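Local coordinates for protein laccase (Botrytis aclada, PDB 3SQR) that uses copper ions to oxidise phenolic substrates while reducing dioxygen to water, and probably helps to break down lignin and detoxify its products, at residues A374-H379 and P497-A502. Numbering follows the deposited sequence.
Sequences ASLVPH and PRRDVA. With MAN (alpha-D-mannopyranose), chain L.
Pro378 lays CB over one face of the Arg498 guanidinium, 3.3 Å from NH1 of Arg498, while CG of Pro378 rests 3.8 Å from Arg498 CB. Arg498 reaches this ring because its chain, extended through chi1 and chi2, bends at chi3 (76°). Its group is fixed in rotation by two further partners, NH2 bonding to Leu380 O and NE to Tyr59 OH. Two residues earlier, Leu376 meets Pro497 CB to CB at 3.8 Å, and Leu376 O takes a CA-H...O contact from Pro497 CA at 3.2 Å, with 123° at the hydrogen. A water joins the backbones, accepting from Arg498 N (3.0 Å) and donating weakly to Leu376 O. In multicopper oxidase terms, the loop between strands 344-348 and 387-398 here packs against strand 498-499, an outermost strand of a cupredoxin-type sheet in the third domain; the same loop is hydrogen-bonded through its backbone to strand 293-300 of the second domain, Val377 to Val296. Leu376 CD1 approaches Arg499 NH1 obliquely at 3.5 Å; that guanidinium forms a salt bridge with Asp291 and a hydrogen bond with Tyr311 OH. Beyond it, Asp500 OD1 bonds NE2 of His126, which binds copper at what is probably the type 3 site, and this places Asp500 in the second shell of that copper, whereas at the other end of the contact Ser375 OG carries an O-linked mannose, covalently bound through C1.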
loop_
_atom_site.group_PDB
_atom_site.type_symbol
_atom_site.label_atom_id
_atom_site.label_comp_id
_atom_site.label_asym_id
_atom_site.label_seq_id
_atom_site.Cartn_x
_atom_site.Cartn_y
_atom_site.Cartn_z
ATOM N N ALA A 374 -11.623 -16.410 6.390
ATOM C CA ALA A 374 -12.872 -17.013 5.854
ATOM C C ALA A 374 -13.809 -16.076 5.126
ATOM O O ALA A 374 -14.639 -16.517 4.338
ATOM C CB ALA A 374 -13.626 -17.767 6.963
ATOM N N SER A 375 -13.643 -14.768 5.374
ATOM C CA SER A 375 -14.435 -13.773 4.726
ATOM C C SER A 375 -13.903 -13.320 3.376
ATOM O O SER A 375 -14.590 -12.661 2.648
ATOM C CB SER A 375 -14.531 -12.528 5.590
ATOM O OG SER A 375 -15.007 -12.712 6.924
ATOM N N LEU A 376 -12.676 -13.664 3.056
ATOM C CA LEU A 376 -12.025 -13.069 1.902
ATOM C C LEU A 376 -11.875 -14.094 0.769
ATOM O O LEU A 376 -10.786 -14.703 0.592
ATOM C CB LEU A 376 -10.683 -12.533 2.353
ATOM C CG LEU A 376 -10.658 -11.466 3.459
ATOM C CD1 LEU A 376 -9.151 -11.031 3.691
ATOM C CD2 LEU A 376 -11.569 -10.277 3.117
ATOM N N VAL A 377 -12.943 -14.259 -0.002
ATOM C CA VAL A 377 -13.018 -15.300 -1.032
ATOM C C VAL A 377 -13.025 -14.673 -2.384
ATOM O O VAL A 377 -13.965 -14.049 -2.740
ATOM C CB VAL A 377 -14.304 -16.162 -0.841
ATOM C CG1 VAL A 377 -14.352 -17.312 -1.891
ATOM C CG2 VAL A 377 -14.317 -16.673 0.578
ATOM N N PRO A 378 -11.913 -14.783 -3.141
ATOM C CA PRO A 378 -11.851 -14.202 -4.461
ATOM C C PRO A 378 -12.999 -14.708 -5.306
ATOM O O PRO A 378 -13.353 -15.906 -5.255
ATOM C CB PRO A 378 -10.482 -14.661 -4.990
ATOM C CG PRO A 378 -9.682 -14.848 -3.718
ATOM C CD PRO A 378 -10.680 -15.483 -2.789
ATOM N N HIS A 379 -13.580 -13.798 -6.054
ATOM C CA HIS A 379 -14.660 -14.144 -6.939
ATOM C C HIS A 379 -14.136 -15.044 -8.048
ATOM O O HIS A 379 -14.780 -16.065 -8.399
ATOM C CB HIS A 379 -15.295 -12.907 -7.562
ATOM C CG HIS A 379 -16.267 -13.263 -8.626
ATOM N ND1 HIS A 379 -17.611 -13.425 -8.354
ATOM C CD2 HIS A 379 -16.092 -13.623 -9.920
ATOM C CE1 HIS A 379 -18.232 -13.831 -9.457
ATOM N NE2 HIS A 379 -17.339 -13.960 -10.420
ATOM N N PRO A 497 -7.721 -16.519 0.375
ATOM C CA PRO A 497 -7.640 -15.089 0.045
ATOM C C PRO A 497 -6.453 -14.767 -0.850
ATOM O O PRO A 497 -5.413 -15.411 -0.817
ATOM C CB PRO A 497 -7.494 -14.402 1.403
ATOM C CG PRO A 497 -7.933 -15.472 2.416
ATOM C CD PRO A 497 -7.632 -16.774 1.801
ATOM N N ARG A 498 -6.621 -13.735 -1.655
ATOM C CA ARG A 498 -5.620 -13.395 -2.651
ATOM C C ARG A 498 -5.607 -11.892 -2.739
ATOM O O ARG A 498 -6.654 -11.267 -2.924
ATOM C CB ARG A 498 -5.992 -14.028 -4.001
ATOM C CG ARG A 498 -4.983 -13.874 -5.128
ATOM C CD ARG A 498 -5.386 -14.708 -6.330
ATOM N NE ARG A 498 -6.473 -14.159 -7.113
ATOM C CZ ARG A 498 -7.667 -14.730 -7.310
ATOM N NH1 ARG A 498 -7.955 -15.855 -6.728
ATOM N NH2 ARG A 498 -8.565 -14.175 -8.083
ATOM N N ARG A 499 -4.404 -11.329 -2.563
ATOM C CA ARG A 499 -4.262 -9.923 -2.450
ATOM C C ARG A 499 -2.781 -9.578 -2.488
ATOM O O ARG A 499 -1.940 -10.412 -2.858
ATOM C CB ARG A 499 -4.942 -9.430 -1.160
ATOM C CG ARG A 499 -4.209 -9.811 0.148
ATOM C CD ARG A 499 -4.967 -9.398 1.426
ATOM N NE ARG A 499 -5.433 -8.004 1.346
ATOM C CZ ARG A 499 -6.423 -7.492 2.075
ATOM N NH1 ARG A 499 -7.115 -8.243 2.907
ATOM N NH2 ARG A 499 -6.794 -6.234 1.872
ATOM N N ASP A 500 -2.418 -8.340 -2.179
ATOM C CA ASP A 500 -0.967 -8.000 -2.177
ATOM C C ASP A 500 -0.360 -7.449 -0.899
ATOM O O ASP A 500 0.858 -7.351 -0.776
ATOM C CB ASP A 500 -0.657 -7.048 -3.374
ATOM C CG ASP A 500 -1.404 -5.735 -3.306
ATOM O OD1 ASP A 500 -1.127 -4.986 -2.351
ATOM O OD2 ASP A 500 -2.268 -5.491 -4.212
ATOM N N VAL A 501 -1.208 -7.203 0.109
ATOM C CA VAL A 501 -0.717 -6.843 1.457
ATOM C C VAL A 501 -1.471 -7.696 2.472
ATOM O O VAL A 501 -2.700 -7.778 2.454
ATOM C CB VAL A 501 -0.898 -5.355 1.820
ATOM C CG1 VAL A 501 -0.471 -5.115 3.234
ATOM C CG2 VAL A 501 -0.129 -4.452 0.908
ATOM N N ALA A 502 -0.759 -8.394 3.335
ATOM C CA ALA A 502 -1.399 -9.209 4.370
ATOM C C ALA A 502 -0.542 -9.235 5.621
ATOM O O ALA A 502 0.693 -9.180 5.574
ATOM C CB ALA A 502 -1.623 -10.649 3.839
HETATM C C1 MAN L . -16.460 -12.839 6.843
HETATM C C2 MAN L . -16.950 -12.328 8.192
HETATM C C3 MAN L . -16.569 -13.273 9.322
HETATM C C4 MAN L . -17.061 -14.685 8.995
HETATM C C5 MAN L . -16.499 -15.108 7.631
HETATM C C6 MAN L . -17.037 -16.488 7.229
HETATM O O2 MAN L . -18.357 -12.136 8.096
HETATM O O3 MAN L . -17.052 -12.746 10.561
HETATM O O4 MAN L . -16.576 -15.568 9.963
HETATM O O5 MAN L . -16.881 -14.179 6.621
HETATM O O6 MAN L . -18.460 -16.371 7.111
HETATM O O HOH W 1 -9.339 -12.565 -1.060
#